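Local coordinates for 2-keto-3-deoxy-D-arabinonate dehydratase (Sulfolobus solfataricus, PDB 2Q18), which catalyses the dehydration of 2-keto-3-deoxy-D-arabinonate to 2,5-dioxopentanoate, a step of the pentose oxidation pathway from D-arabinonate to 2-oxoglutarate, at the interface of chains A and B and the interface of chains A and C. Coordinates in Å, arbitrary orientation; residue numbers count along the deposited sequence, not the author numbering. Chains: chain A/B/C, 2-keto-3-deoxy-D-arabinonate dehydratase.

Contact 1: the interface of chains A and B. Residues chain A 13, 15, 25-27, 45-46, 48; chain B 13, 15, 25-27, 45-46, 48.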
ATOM      1  N   ILE A  13       4.812   6.700  16.766  1.00 25.68           N
ATOM      2  CA  ILE A  13       6.249   6.953  16.731  1.00 25.13           C
ATOM      3  C   ILE A  13       6.910   6.084  17.796  1.00 25.85           C
ATOM      4  O   ILE A  13       6.464   6.050  18.952  1.00 24.86           O
ATOM      5  CB  ILE A  13       6.615   8.442  16.964  1.00 25.51           C
ATOM      6  CG1 ILE A  13       5.861   9.357  15.990  1.00 24.61           C
ATOM      7  CG2 ILE A  13       8.134   8.647  16.812  1.00 24.06           C
ATOM      8  CD1 ILE A  13       5.966  10.849  16.321  1.00 24.81           C
ATOM      9  N   TYR A  15      10.338   5.054  20.043  1.00 27.07           N
ATOM     10  CA  TYR A  15      11.539   5.622  20.625  1.00 28.49           C
ATOM     11  C   TYR A  15      12.272   4.562  21.422  1.00 30.61           C
ATOM     12  O   TYR A  15      11.665   3.609  21.918  1.00 31.68           O
ATOM     13  CB  TYR A  15      11.204   6.789  21.559  1.00 27.52           C
ATOM     14  CG  TYR A  15      10.466   7.943  20.929  1.00 25.43           C
ATOM     15  CD1 TYR A  15      11.155   8.966  20.279  1.00 23.73           C
ATOM     16  CD2 TYR A  15       9.076   8.029  21.009  1.00 24.45           C
ATOM     17  CE1 TYR A  15      10.475  10.041  19.711  1.00 23.69           C
ATOM     18  CE2 TYR A  15       8.391   9.090  20.445  1.00 23.56           C
ATOM     19  CZ  TYR A  15       9.097  10.097  19.801  1.00 25.33           C
ATOM     20  OH  TYR A  15       8.414  11.153  19.235  1.00 25.88           O
ATOM     21  N   ARG A  25      14.773   8.467  18.376  1.00 30.39           N
ATOM     22  CA  ARG A  25      13.590   8.237  17.554  1.00 28.83           C
ATOM     23  C   ARG A  25      13.943   7.222  16.476  1.00 28.83           C
ATOM     24  O   ARG A  25      14.871   7.439  15.686  1.00 27.72           O
ATOM     25  CB  ARG A  25      13.109   9.538  16.920  1.00 29.09           C
ATOM     26  CG  ARG A  25      11.968   9.360  15.934  1.00 27.04           C
ATOM     27  CD  ARG A  25      11.303  10.679  15.661  1.00 29.52           C
ATOM     28  NE  ARG A  25      10.339  10.583  14.570  1.00 28.59           N
ATOM     29  CZ  ARG A  25       9.372  11.466  14.351  1.00 31.65           C
ATOM     30  NH1 ARG A  25       9.224  12.518  15.155  1.00 29.53           N
ATOM     31  NH2 ARG A  25       8.546  11.297  13.329  1.00 31.34           N
ATOM     32  N   LEU A  26      13.198   6.119  16.447  1.00 27.82           N
ATOM     33  CA  LEU A  26      13.501   4.998  15.561  1.00 27.58           C
ATOM     34  C   LEU A  26      13.071   5.241  14.122  1.00 27.22           C
ATOM     35  O   LEU A  26      11.996   5.792  13.870  1.00 26.50           O
ATOM     36  CB  LEU A  26      12.855   3.710  16.084  1.00 27.72           C
ATOM     37  CG  LEU A  26      13.266   3.213  17.475  1.00 29.80           C
ATOM     38  CD1 LEU A  26      12.681   1.832  17.719  1.00 30.43           C
ATOM     39  CD2 LEU A  26      14.775   3.182  17.628  1.00 28.66           C
ATOM     40  N   ASP A  27      13.925   4.818  13.191  1.00 27.17           N
ATOM     41  CA  ASP A  27      13.618   4.834  11.761  1.00 27.02           C
ATOM     42  C   ASP A  27      12.732   3.657  11.365  1.00 27.04           C
ATOM     43  O   ASP A  27      11.893   3.786  10.479  1.00 26.57           O
ATOM     44  CB  ASP A  27      14.902   4.748  10.932  1.00 26.65           C
ATOM     45  CG  ASP A  27      15.764   5.988  11.032  1.00 27.19           C
ATOM     46  OD1 ASP A  27      15.292   7.038  11.516  1.00 28.61           O
ATOM     47  OD2 ASP A  27      16.930   5.904  10.607  1.00 29.07           O
ATOM     48  N   GLY A  45      18.234   5.586  13.825  1.00 30.38           N
ATOM     49  CA  GLY A  45      17.414   6.724  14.221  1.00 30.48           C
ATOM     50  C   GLY A  45      18.209   7.943  14.644  1.00 31.21           C
ATOM     51  O   GLY A  45      19.443   7.947  14.572  1.00 32.03           O
ATOM     52  N   ASP A  46      17.494   8.978  15.082  1.00 30.67           N
ATOM     53  CA  ASP A  46      18.104  10.229  15.526  1.00 30.73           C
ATOM     54  C   ASP A  46      17.869  10.468  17.009  1.00 31.84           C
ATOM     55  O   ASP A  46      16.784  10.176  17.527  1.00 30.44           O
ATOM     56  CB  ASP A  46      17.528  11.418  14.755  1.00 30.23           C
ATOM     57  CG  ASP A  46      17.787  11.340  13.262  1.00 30.10           C
ATOM     58  OD1 ASP A  46      18.862  10.849  12.852  1.00 29.25           O
ATOM     59  OD2 ASP A  46      16.911  11.792  12.500  1.00 28.74           O
ATOM     60  N   VAL A  48      16.762  12.501  19.986  1.00 31.67           N
ATOM     61  CA  VAL A  48      15.767  13.545  20.166  1.00 32.13           C
ATOM     62  C   VAL A  48      15.834  14.153  21.564  1.00 32.84           C
ATOM     63  O   VAL A  48      16.220  13.490  22.530  1.00 33.30           O
ATOM     64  CB  VAL A  48      14.312  13.046  19.885  1.00 32.09           C
ATOM     65  CG1 VAL A  48      14.117  12.767  18.403  1.00 31.48           C
ATOM     66  CG2 VAL A  48      13.974  11.811  20.718  1.00 31.10           C
TER
ATOM     67  N   ILE B  13      14.349  10.872   5.005  1.00 25.68           N
ATOM     68  CA  ILE B  13      13.953  11.573   6.222  1.00 25.13           C
ATOM     69  C   ILE B  13      13.977  13.072   5.937  1.00 25.85           C
ATOM     70  O   ILE B  13      14.958  13.595   5.387  1.00 24.86           O
ATOM     71  CB  ILE B  13      14.861  11.253   7.437  1.00 25.51           C
ATOM     72  CG1 ILE B  13      14.963   9.740   7.670  1.00 24.61           C
ATOM     73  CG2 ILE B  13      14.322  11.946   8.703  1.00 24.06           C
ATOM     74  CD1 ILE B  13      16.038   9.332   8.681  1.00 24.81           C
ATOM     75  N   TYR B  15      13.765  17.051   7.344  1.00 27.07           N
ATOM     76  CA  TYR B  15      14.086  17.878   8.491  1.00 28.49           C
ATOM     77  C   TYR B  15      13.778  19.328   8.177  1.00 30.61           C
ATOM     78  O   TYR B  15      13.800  19.744   7.016  1.00 31.68           O
ATOM     79  CB  TYR B  15      15.568  17.763   8.860  1.00 27.52           C
ATOM     80  CG  TYR B  15      16.054  16.378   9.203  1.00 25.43           C
ATOM     81  CD1 TYR B  15      15.932  15.875  10.498  1.00 23.73           C
ATOM     82  CD2 TYR B  15      16.664  15.577   8.237  1.00 24.45           C
ATOM     83  CE1 TYR B  15      16.395  14.601  10.820  1.00 23.69           C
ATOM     84  CE2 TYR B  15      17.124  14.310   8.546  1.00 23.56           C
ATOM     85  CZ  TYR B  15      16.991  13.828   9.841  1.00 25.33           C
ATOM     86  OH  TYR B  15      17.445  12.563  10.148  1.00 25.88           O
ATOM     87  N   ARG B  25      12.952  16.959  13.125  1.00 30.39           N
ATOM     88  CA  ARG B  25      12.648  15.826  12.258  1.00 28.83           C
ATOM     89  C   ARG B  25      11.144  15.785  12.028  1.00 28.83           C
ATOM     90  O   ARG B  25      10.363  15.702  12.984  1.00 27.72           O
ATOM     91  CB  ARG B  25      13.124  14.520  12.886  1.00 29.09           C
ATOM     92  CG  ARG B  25      12.716  13.278  12.113  1.00 27.04           C
ATOM     93  CD  ARG B  25      13.531  12.096  12.556  1.00 29.52           C
ATOM     94  NE  ARG B  25      13.032  10.851  11.984  1.00 28.59           N
ATOM     95  CZ  ARG B  25      13.739   9.729  11.909  1.00 31.65           C
ATOM     96  NH1 ARG B  25      14.993   9.691  12.360  1.00 29.53           N
ATOM     97  NH2 ARG B  25      13.198   8.644  11.376  1.00 31.34           N
ATOM     98  N   LEU B  26      10.746  15.840  10.759  1.00 27.82           N
ATOM     99  CA  LEU B  26       9.338  15.947  10.389  1.00 27.58           C
ATOM    100  C   LEU B  26       8.591  14.625  10.490  1.00 27.22           C
ATOM    101  O   LEU B  26       9.119  13.573  10.122  1.00 26.50           O
ATOM    102  CB  LEU B  26       9.196  16.512   8.971  1.00 27.72           C
ATOM    103  CG  LEU B  26       9.765  17.909   8.694  1.00 29.80           C
ATOM    104  CD1 LEU B  26       9.346  18.368   7.308  1.00 30.43           C
ATOM    105  CD2 LEU B  26       9.313  18.909   9.741  1.00 28.66           C
ATOM    106  N   ASP B  27       7.359  14.702  10.992  1.00 27.17           N
ATOM    107  CA  ASP B  27       6.442  13.563  11.031  1.00 27.02           C
ATOM    108  C   ASP B  27       5.786  13.326   9.675  1.00 27.04           C
ATOM    109  O   ASP B  27       5.522  12.185   9.308  1.00 26.57           O
ATOM    110  CB  ASP B  27       5.326  13.803  12.051  1.00 26.65           C
ATOM    111  CG  ASP B  27       5.813  13.801  13.484  1.00 27.19           C
ATOM    112  OD1 ASP B  27       6.950  13.360  13.755  1.00 28.61           O
ATOM    113  OD2 ASP B  27       5.034  14.239  14.349  1.00 29.07           O
ATOM    114  N   GLY B  45       6.712  17.291  14.518  1.00 30.38           N
ATOM    115  CA  GLY B  45       7.962  16.548  14.612  1.00 30.48           C
ATOM    116  C   GLY B  45       8.695  16.731  15.925  1.00 31.21           C
ATOM    117  O   GLY B  45       8.199  17.403  16.835  1.00 32.03           O
ATOM    118  N   ASP B  46       9.877  16.124  16.018  1.00 30.67           N
ATOM    119  CA  ASP B  46      10.712  16.197  17.215  1.00 30.73           C
ATOM    120  C   ASP B  46      12.012  16.936  16.942  1.00 31.84           C
ATOM    121  O   ASP B  46      12.610  16.780  15.870  1.00 30.44           O
ATOM    122  CB  ASP B  46      11.057  14.796  17.723  1.00 30.23           C
ATOM    123  CG  ASP B  46       9.835  13.991  18.122  1.00 30.10           C
ATOM    124  OD1 ASP B  46       8.861  14.575  18.647  1.00 29.25           O
ATOM    125  OD2 ASP B  46       9.862  12.762  17.921  1.00 28.74           O
ATOM    126  N   VAL B  48      15.763  17.328  16.969  1.00 31.67           N
ATOM    127  CA  VAL B  48      16.865  16.381  16.910  1.00 32.13           C
ATOM    128  C   VAL B  48      18.210  17.069  17.119  1.00 32.84           C
ATOM    129  O   VAL B  48      18.384  18.245  16.787  1.00 33.30           O
ATOM    130  CB  VAL B  48      16.894  15.573  15.573  1.00 32.09           C
ATOM    131  CG1 VAL B  48      15.727  14.602  15.506  1.00 31.48           C
ATOM    132  CG2 VAL B  48      16.898  16.501  14.360  1.00 31.10           C
TER
HETATM  133  O   HOH W   1       6.584  13.522  18.989  1.00 31.22           O
HETATM  134  O   HOH W   2      19.317  10.231  10.439  1.00 31.22           O
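A:Arg25 reaches across this two-fold interface of the homotetramer and forms salt bridges with two aspartates of chain B. Its guanidinium meets B:Asp27 end-on. NH1 and NH2 both donate to the same carboxylate oxygen; A:Arg25 NH2 lies 2.6 Å from B:Asp27 OD1, which sits in the guanidinium plane. A:Arg25 NH1 also donates to B:Asp46 OD2 at 2.8 Å, but from above that carboxylate, 73° out of its plane. This leaves the syn lone pair of OD2 to the phenol of A:Tyr15. A:Tyr15 and B:Asp46 meet tip to tip, with OD2 in the plane of the ring at its edge. A:Tyr15 OH stands 2.5 Å from B:Asp46 OD2. Two donors on one oxygen would probably favour the charged form of the aspartate. Water 1 joins A:Tyr15 OH to the other oxygen, B:Asp46 OD1.

Behind this shell, A:Arg25 has CG anti to the backbone N (chi1 174°) and runs extended to NE. One guanidinium face carries A:Ile13 CG2, 3.7 Å above the plane and toward its rim. The symmetry mate B:Arg25 makes the same bonds back to chain A. The two arginines meet tip to tip near the axis, with NE of A:Arg25 3.7 Å from NE of B:Arg25. The aspartates are likely to offset this close pairing of charge. Strands 45-49 of the two chains pair antiparallel at A:Val48 and B:Val48, where A:Val48 CG1 touches B:Val48 CG1 at 3.8 Å.

Contact 2: the interface of chains A and C. Residues chain A 75, 77, 243-246; chain C 120, 122-123, 183-185.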
ATOM      1  N   GLU A  75       0.852 -12.250  17.742  1.00 21.04           N
ATOM      2  CA  GLU A  75       0.229 -13.268  18.582  1.00 21.47           C
ATOM      3  C   GLU A  75       0.714 -13.116  20.007  1.00 20.89           C
ATOM      4  O   GLU A  75       1.863 -12.732  20.240  1.00 21.46           O
ATOM      5  CB  GLU A  75       0.554 -14.686  18.073  1.00 21.24           C
ATOM      6  CG  GLU A  75       0.014 -14.972  16.678  1.00 20.62           C
ATOM      7  CD  GLU A  75       0.306 -16.385  16.180  1.00 22.81           C
ATOM      8  OE1 GLU A  75       0.805 -17.232  16.957  1.00 23.29           O
ATOM      9  OE2 GLU A  75       0.020 -16.642  14.995  1.00 21.80           O
ATOM     10  N   TRP A  77       0.814 -15.509  23.507  1.00 21.91           N
ATOM     11  CA  TRP A  77       0.616 -16.817  24.107  1.00 23.26           C
ATOM     12  C   TRP A  77       1.013 -16.759  25.579  1.00 25.18           C
ATOM     13  O   TRP A  77       1.805 -15.909  25.994  1.00 24.43           O
ATOM     14  CB  TRP A  77       1.470 -17.867  23.389  1.00 22.98           C
ATOM     15  CG  TRP A  77       1.034 -18.175  21.978  1.00 22.93           C
ATOM     16  CD1 TRP A  77       1.249 -17.413  20.864  1.00 22.03           C
ATOM     17  CD2 TRP A  77       0.330 -19.343  21.536  1.00 23.81           C
ATOM     18  NE1 TRP A  77       0.720 -18.034  19.753  1.00 22.45           N
ATOM     19  CE2 TRP A  77       0.151 -19.220  20.138  1.00 23.43           C
ATOM     20  CE3 TRP A  77      -0.156 -20.489  22.184  1.00 23.64           C
ATOM     21  CZ2 TRP A  77      -0.505 -20.195  19.376  1.00 23.00           C
ATOM     22  CZ3 TRP A  77      -0.810 -21.457  21.428  1.00 23.82           C
ATOM     23  CH2 TRP A  77      -0.974 -21.304  20.036  1.00 22.37           C
ATOM     24  N   ASP A 243       5.856 -27.610  16.010  1.00 27.30           N
ATOM     25  CA  ASP A 243       4.870 -27.787  14.935  1.00 27.42           C
ATOM     26  C   ASP A 243       3.921 -26.590  14.800  1.00 26.93           C
ATOM     27  O   ASP A 243       2.830 -26.702  14.237  1.00 25.59           O
ATOM     28  CB  ASP A 243       4.087 -29.093  15.129  1.00 28.02           C
ATOM     29  CG  ASP A 243       4.992 -30.320  15.142  1.00 30.28           C
ATOM     30  OD1 ASP A 243       6.001 -30.331  14.404  1.00 32.22           O
ATOM     31  OD2 ASP A 243       4.691 -31.271  15.892  1.00 34.03           O
ATOM     32  N   ASN A 244       4.365 -25.444  15.309  1.00 26.91           N
ATOM     33  CA  ASN A 244       3.505 -24.280  15.479  1.00 27.67           C
ATOM     34  C   ASN A 244       4.281 -23.001  15.187  1.00 27.87           C
ATOM     35  O   ASN A 244       4.927 -22.449  16.073  1.00 27.36           O
ATOM     36  CB  ASN A 244       2.928 -24.265  16.902  1.00 26.16           C
ATOM     37  CG  ASN A 244       1.899 -23.165  17.113  1.00 27.25           C
ATOM     38  OD1 ASN A 244       1.132 -22.825  16.207  1.00 24.60           O
ATOM     39  ND2 ASN A 244       1.868 -22.614  18.327  1.00 22.60           N
ATOM     40  N   PRO A 245       4.232 -22.535  13.929  1.00 29.67           N
ATOM     41  CA  PRO A 245       4.994 -21.349  13.550  1.00 29.83           C
ATOM     42  C   PRO A 245       4.445 -20.107  14.239  1.00 28.69           C
ATOM     43  O   PRO A 245       3.232 -19.943  14.353  1.00 29.03           O
ATOM     44  CB  PRO A 245       4.783 -21.258  12.032  1.00 30.64           C
ATOM     45  CG  PRO A 245       3.502 -21.980  11.778  1.00 33.04           C
ATOM     46  CD  PRO A 245       3.459 -23.083  12.799  1.00 30.62           C
ATOM     47  N   ILE A 246       5.345 -19.254  14.713  1.00 27.93           N
ATOM     48  CA  ILE A 246       4.957 -17.981  15.310  1.00 26.86           C
ATOM     49  C   ILE A 246       5.610 -16.835  14.537  1.00 26.66           C
ATOM     50  O   ILE A 246       6.739 -16.971  14.072  1.00 27.72           O
ATOM     51  CB  ILE A 246       5.308 -17.912  16.825  1.00 26.37           C
ATOM     52  CG1 ILE A 246       6.796 -18.199  17.060  1.00 25.67           C
ATOM     53  CG2 ILE A 246       4.417 -18.880  17.623  1.00 24.79           C
ATOM     54  CD1 ILE A 246       7.347 -17.655  18.370  1.00 24.42           C
TER
ATOM     55  N   THR C 120      -5.372 -19.213  13.445  1.00 24.04           N
ATOM     56  CA  THR C 120      -5.153 -18.025  12.630  1.00 23.95           C
ATOM     57  C   THR C 120      -5.218 -18.493  11.166  1.00 25.16           C
ATOM     58  O   THR C 120      -5.118 -19.700  10.912  1.00 24.73           O
ATOM     59  CB  THR C 120      -3.774 -17.420  12.935  1.00 24.77           C
ATOM     60  OG1 THR C 120      -2.776 -18.453  12.851  1.00 22.55           O
ATOM     61  CG2 THR C 120      -3.761 -16.803  14.343  1.00 21.04           C
ATOM     62  N   ASN C 122      -3.127 -18.489   8.687  1.00 24.61           N
ATOM     63  CA  ASN C 122      -1.937 -19.200   8.226  1.00 24.89           C
ATOM     64  C   ASN C 122      -1.814 -20.630   8.772  1.00 24.88           C
ATOM     65  O   ASN C 122      -1.013 -21.416   8.271  1.00 23.78           O
ATOM     66  CB  ASN C 122      -0.669 -18.404   8.558  1.00 24.94           C
ATOM     67  CG  ASN C 122      -0.443 -18.268  10.057  1.00 29.43           C
ATOM     68  OD1 ASN C 122      -1.318 -17.797  10.787  1.00 34.46           O
ATOM     69  ND2 ASN C 122       0.736 -18.670  10.519  1.00 28.14           N
ATOM     70  N   ARG C 123      -2.587 -20.950   9.809  1.00 23.83           N
ATOM     71  CA  ARG C 123      -2.626 -22.306  10.359  1.00 23.72           C
ATOM     72  C   ARG C 123      -3.730 -23.149   9.709  1.00 24.22           C
ATOM     73  O   ARG C 123      -3.863 -24.336  10.006  1.00 25.94           O
ATOM     74  CB  ARG C 123      -2.800 -22.274  11.884  1.00 22.20           C
ATOM     75  CG  ARG C 123      -1.568 -21.775  12.655  1.00 22.94           C
ATOM     76  CD  ARG C 123      -1.829 -21.809  14.158  1.00 22.98           C
ATOM     77  NE  ARG C 123      -0.663 -21.413  14.951  1.00 22.67           N
ATOM     78  CZ  ARG C 123      -0.366 -20.161  15.300  1.00 22.50           C
ATOM     79  NH1 ARG C 123      -1.138 -19.154  14.915  1.00 21.24           N
ATOM     80  NH2 ARG C 123       0.722 -19.914  16.028  1.00 21.88           N
ATOM     81  N   ILE C 183      -4.135 -26.133  18.199  1.00 25.62           N
ATOM     82  CA  ILE C 183      -3.551 -24.988  17.483  1.00 25.68           C
ATOM     83  C   ILE C 183      -2.112 -25.257  17.049  1.00 25.03           C
ATOM     84  O   ILE C 183      -1.202 -25.306  17.877  1.00 25.63           O
ATOM     85  CB  ILE C 183      -3.594 -23.666  18.331  1.00 25.55           C
ATOM     86  CG1 ILE C 183      -4.963 -23.477  19.003  1.00 26.09           C
ATOM     87  CG2 ILE C 183      -3.238 -22.446  17.459  1.00 25.41           C
ATOM     88  CD1 ILE C 183      -4.980 -22.415  20.120  1.00 26.45           C
ATOM     89  N   TYR C 184      -1.922 -25.415  15.740  1.00 25.01           N
ATOM     90  CA  TYR C 184      -0.612 -25.705  15.149  1.00 24.36           C
ATOM     91  C   TYR C 184      -0.717 -25.631  13.619  1.00 24.24           C
ATOM     92  O   TYR C 184      -1.820 -25.526  13.081  1.00 24.19           O
ATOM     93  CB  TYR C 184      -0.091 -27.079  15.616  1.00 25.51           C
ATOM     94  CG  TYR C 184      -1.016 -28.237  15.302  1.00 25.14           C
ATOM     95  CD1 TYR C 184      -0.883 -28.954  14.112  1.00 25.35           C
ATOM     96  CD2 TYR C 184      -2.019 -28.622  16.193  1.00 25.22           C
ATOM     97  CE1 TYR C 184      -1.734 -30.014  13.809  1.00 25.77           C
ATOM     98  CE2 TYR C 184      -2.875 -29.686  15.900  1.00 24.10           C
ATOM     99  CZ  TYR C 184      -2.720 -30.376  14.706  1.00 27.17           C
ATOM    100  OH  TYR C 184      -3.548 -31.432  14.395  1.00 27.66           O
ATOM    101  N   ALA C 185       0.417 -25.667  12.920  1.00 24.23           N
ATOM    102  CA  ALA C 185       0.402 -25.581  11.457  1.00 24.76           C
ATOM    103  C   ALA C 185      -0.370 -26.755  10.865  1.00 25.00           C
ATOM    104  O   ALA C 185      -0.054 -27.912  11.141  1.00 24.73           O
ATOM    105  CB  ALA C 185       1.823 -25.533  10.899  1.00 25.18           C
TER
HETATM  106  O   HOH W   3       1.749 -18.105  13.248  1.00 29.28           O
HETATM  107  O   HOH W   4       2.151 -28.739  12.246  1.00 33.50           O
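The guanidinium of C:Arg123 is bordered in its own plane by A:Glu75, A:Asn244 and C:Thr120. The indole of A:Trp77 has the A:Glu75 carboxylate at its edge, while its six-membered ring extends toward C:Ile183. This patch belongs to a two-fold interface of the homotetramer.

C:Arg123 and A:Glu75 meet tip to tip in an end-on salt bridge, one nitrogen to each oxygen. C:Arg123 NH2 meets A:Glu75 OE1 on its syn lone pair at 2.8 Å. C:Arg123 NH1 comes to A:Glu75 OE2 from above the carboxylate plane; the carboxylate and guanidinium planes are 41° apart. The anti lone pair of A:Glu75 OE1 takes A:Trp77 NE1 at 2.9 Å, in a nearly straight bond of 172°. The indole N-H thus helps to fix the rotation of the carboxylate.

A:Asn244 is gripped side-on. Its OD1 accepts from C:Arg123 NE at 2.6 Å in the carbonyl plane, and from NH2 above that plane. A:Asn244 CG is anti to its backbone N (chi1 -174°), which carries the amide to the arginine. C:Arg123 NH1 also donates to C:Thr120 OG1 at 2.7 Å, and this hydroxyl in turn donates to C:Asn122 OD1. An alanine at C:Arg123 would remove the whole guanidinium and would probably leave the A:Glu75 carboxylate without this counter-charge and loosen the hold on A:Asn244.

Water 3 links A:Glu75 OE2, A:Pro245 O and C:Asn122 ND2. Apolar packing flanks the polar core. C:Ile183 CG2 touches A:Trp77 CH2 at 3.6 Å as the two side chains slide past each other. The backbone adds a further bond, from C:Ala185 N to A:Asp243 O. Beside it, C:Ala185 CB packs against A:Pro245 CD at 3.5 Å.

The C-alpha centres of contact 1 and contact 2 lie about 35 Å apart, and the two share no residue. Contact 1 uses the N-terminal strands 11-17, 23-26 and 45-49 with the loop residue Asp27. Contact 2 draws on later parts of the chain: strand 76-80, the 3-10 helix 121-123 and loops near 183-185 and 243-246, with the loop residues Glu75 and Thr120. Chain A therefore binds chain B and chain C through separate surfaces, each two-fold symmetric. Two such interfaces on every subunit fit the known homotetramer. Both rely on arginines that reach acidic side chains of the neighbouring chain.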